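Local coordinates for protein CurF (Lyngbya majuscula, PDB 5DP2) that probably forms the cyclopropane ring of curacin A as an unusual NADP-dependent enoyl-reductase-like domain of a polyketide synthase, at residues 86-91 against 102-107. Numbering follows the deposited sequence.
Sequences GTVVAV and DEVILA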
ATOM      1  N   GLY A  86     -15.295  -6.589  -0.554  1.00  5.45           N
ATOM      2  CA  GLY A  86     -16.321  -7.503  -1.020  1.00  5.91           C
ATOM      3  C   GLY A  86     -17.537  -7.480  -0.135  1.00  5.85           C
ATOM      4  O   GLY A  86     -17.779  -6.523   0.619  1.00  6.40           O
ATOM      5  N   THR A  87     -18.331  -8.537  -0.267  1.00  6.20           N
ATOM      6  CA  THR A  87     -19.643  -8.624   0.367  1.00  6.62           C
ATOM      7  C   THR A  87     -19.706  -9.858   1.245  1.00  6.03           C
ATOM      8  O   THR A  87     -19.330 -10.954   0.814  1.00  6.62           O
ATOM      9  CB  THR A  87     -20.742  -8.729  -0.702  1.00  8.79           C
ATOM     10  OG1 THR A  87     -20.580  -7.640  -1.631  1.00 11.90           O
ATOM     11  CG2 THR A  87     -22.139  -8.714  -0.098  1.00 10.33           C
ATOM     12  N   VAL A  88     -20.166  -9.699   2.487  1.00  6.38           N
ATOM     13  CA  VAL A  88     -20.344 -10.863   3.371  1.00  6.28           C
ATOM     14  C   VAL A  88     -21.453 -11.762   2.795  1.00  6.42           C
ATOM     15  O   VAL A  88     -22.583 -11.306   2.582  1.00  7.70           O
ATOM     16  CB  VAL A  88     -20.698 -10.386   4.791  1.00  6.90           C
ATOM     17  CG1 VAL A  88     -21.022 -11.578   5.701  1.00  7.57           C
ATOM     18  CG2 VAL A  88     -19.557  -9.580   5.378  1.00  7.24           C
ATOM     19  N   VAL A  89     -21.121 -13.036   2.569  1.00  6.29           N
ATOM     20  CA  VAL A  89     -22.079 -13.991   2.008  1.00  6.79           C
ATOM     21  C   VAL A  89     -22.488 -15.096   2.968  1.00  6.55           C
ATOM     22  O   VAL A  89     -23.520 -15.730   2.736  1.00  8.27           O
ATOM     23  CB  VAL A  89     -21.606 -14.582   0.668  1.00  8.14           C
ATOM     24  CG1 VAL A  89     -21.618 -13.505  -0.418  1.00  9.30           C
ATOM     25  CG2 VAL A  89     -20.259 -15.276   0.799  1.00  8.21           C
ATOM     26  N   ALA A  90     -21.716 -15.341   4.016  1.00  6.42           N
ATOM     27  CA  ALA A  90     -22.097 -16.339   5.040  1.00  7.36           C
ATOM     28  C   ALA A  90     -21.391 -15.933   6.315  1.00  7.16           C
ATOM     29  O   ALA A  90     -20.267 -15.434   6.282  1.00  7.57           O
ATOM     30  CB  ALA A  90     -21.715 -17.756   4.607  1.00  8.31           C
ATOM     31  N   VAL A  91     -22.047 -16.176   7.445  1.00  7.60           N
ATOM     32  CA  VAL A  91     -21.509 -15.804   8.726  1.00  7.79           C
ATOM     33  C   VAL A  91     -21.556 -17.008   9.665  1.00  7.71           C
ATOM     34  O   VAL A  91     -22.563 -17.731   9.730  1.00  8.89           O
ATOM     35  CB  VAL A  91     -22.288 -14.595   9.296  1.00  9.22           C
ATOM     36  CG1 VAL A  91     -21.722 -14.141  10.604  1.00 10.19           C
ATOM     37  CG2 VAL A  91     -22.273 -13.420   8.303  1.00 10.52           C
ATOM     38  N   ASP A 102     -23.476  -7.305   4.243  1.00  8.13           N
ATOM     39  CA  ASP A 102     -22.610  -6.205   4.621  1.00  7.59           C
ATOM     40  C   ASP A 102     -21.449  -6.081   3.624  1.00  7.09           C
ATOM     41  O   ASP A 102     -20.865  -7.071   3.212  1.00  8.47           O
ATOM     42  CB  ASP A 102     -22.068  -6.417   6.025  1.00  7.93           C
ATOM     43  CG  ASP A 102     -23.084  -6.229   7.160  1.00  8.65           C
ATOM     44  OD1 ASP A 102     -24.159  -5.624   6.937  1.00 10.72           O
ATOM     45  OD2 ASP A 102     -22.742  -6.636   8.303  1.00  9.25           O
ATOM     46  N   GLU A 103     -21.085  -4.844   3.310  1.00  7.30           N
ATOM     47  CA  GLU A 103     -19.969  -4.553   2.401  1.00  7.47           C
ATOM     48  C   GLU A 103     -18.758  -4.143   3.232  1.00  6.83           C
ATOM     49  O   GLU A 103     -18.845  -3.286   4.128  1.00  8.50           O
ATOM     50  CB  GLU A 103     -20.362  -3.471   1.403  1.00  9.83           C
ATOM     51  CG  GLU A 103     -21.509  -3.908   0.501  1.00 13.30           C
ATOM     52  CD  GLU A 103     -21.895  -2.889  -0.536  1.00 19.80           C
ATOM     53  OE1 GLU A 103     -21.542  -1.712  -0.348  1.00 30.56           O
ATOM     54  OE2 GLU A 103     -22.528  -3.293  -1.523  1.00 29.55           O
ATOM     55  N   VAL A 104     -17.612  -4.776   2.936  1.00  6.13           N
ATOM     56  CA  VAL A 104     -16.449  -4.676   3.790  1.00  6.03           C
ATOM     57  C   VAL A 104     -15.144  -4.461   3.006  1.00  5.75           C
ATOM     58  O   VAL A 104     -14.996  -4.895   1.857  1.00  6.83           O
ATOM     59  CB  VAL A 104     -16.306  -5.947   4.677  1.00  6.41           C
ATOM     60  CG1 VAL A 104     -17.473  -6.008   5.663  1.00  7.91           C
ATOM     61  CG2 VAL A 104     -16.210  -7.224   3.857  1.00  7.38           C
ATOM     62  N   ILE A 105     -14.225  -3.794   3.687  1.00  5.70           N
ATOM     63  CA  ILE A 105     -12.802  -3.792   3.355  1.00  5.39           C
ATOM     64  C   ILE A 105     -12.153  -4.898   4.176  1.00  5.23           C
ATOM     65  O   ILE A 105     -12.387  -5.019   5.387  1.00  6.45           O
ATOM     66  CB  ILE A 105     -12.163  -2.416   3.684  1.00  6.56           C
ATOM     67  CG1 ILE A 105     -12.717  -1.307   2.781  1.00  8.36           C
ATOM     68  CG2 ILE A 105     -10.633  -2.493   3.635  1.00  7.44           C
ATOM     69  CD1 ILE A 105     -12.405   0.083   3.260  1.00 10.75           C
ATOM     70  N   LEU A 106     -11.307  -5.714   3.516  1.00  5.08           N
ATOM     71  CA  LEU A 106     -10.539  -6.755   4.202  1.00  5.16           C
ATOM     72  C   LEU A 106      -9.172  -6.190   4.571  1.00  5.07           C
ATOM     73  O   LEU A 106      -8.401  -5.766   3.690  1.00  6.09           O
ATOM     74  CB  LEU A 106     -10.400  -8.000   3.344  1.00  5.79           C
ATOM     75  CG  LEU A 106     -11.713  -8.700   2.951  1.00  6.28           C
ATOM     76  CD1 LEU A 106     -12.291  -8.171   1.656  1.00  7.04           C
ATOM     77  CD2 LEU A 106     -11.486 -10.219   2.871  1.00  7.75           C
ATOM     78  N   ALA A 107      -8.868  -6.208   5.872  1.00  5.35           N
ATOM     79  CA  ALA A 107      -7.598  -5.681   6.394  1.00  5.72           C
ATOM     80  C   ALA A 107      -6.554  -6.797   6.376  1.00  5.58           C
ATOM     81  O   ALA A 107      -6.673  -7.778   7.119  1.00  7.74           O
ATOM     82  CB  ALA A 107      -7.822  -5.184   7.816  1.00  6.62           C
TER
HETATM   83  O   HOH W   1     -22.651  -6.042  -2.197  1.00 31.43           O
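Thr-87 and Glu-103 face each other as a non-hydrogen-bonded antiparallel pair, their side chains on the same face of the sheet and joined at their tips by one water. OG1 of Thr-87 lies 2.7 Å from this water, which donates to OE2 of Glu-103. The threonine puts OG1 anti to its carbonyl carbon (chi1 -53°), where it also meets Lys-44 on strand 39-48; two polar residues suit this solvent-accessible position.

On the other side of the sheet two valines meet: CG2 of Val-88 lies 4.1 Å from CG1 of Val-104, and the same Val-88 methyl packs at 3.6 Å against the carbonyl O of Asp-102, whose CB runs alongside. The carboxylate of Asp-102 turns to a salt bridge with Lys-99. Gly-86 suits its nearly fully extended backbone, with CD1 of Leu-106 4.1 Å from its N.

Gly-86 and Val-104 exchange two backbone hydrogen bonds, and Val-88 N adds a nearly straight one to Asp-102 O (2.8 Å, 173°). The axes of the two short strand segments lie 113° apart in direction. Farther along the first strand, Val-89 and Ala-90 form a classic bulge opposite Glu-40. This strongly twisted beta hairpin belongs to the GroES-like domain of the medium-chain dehydrogenase/reductase fold.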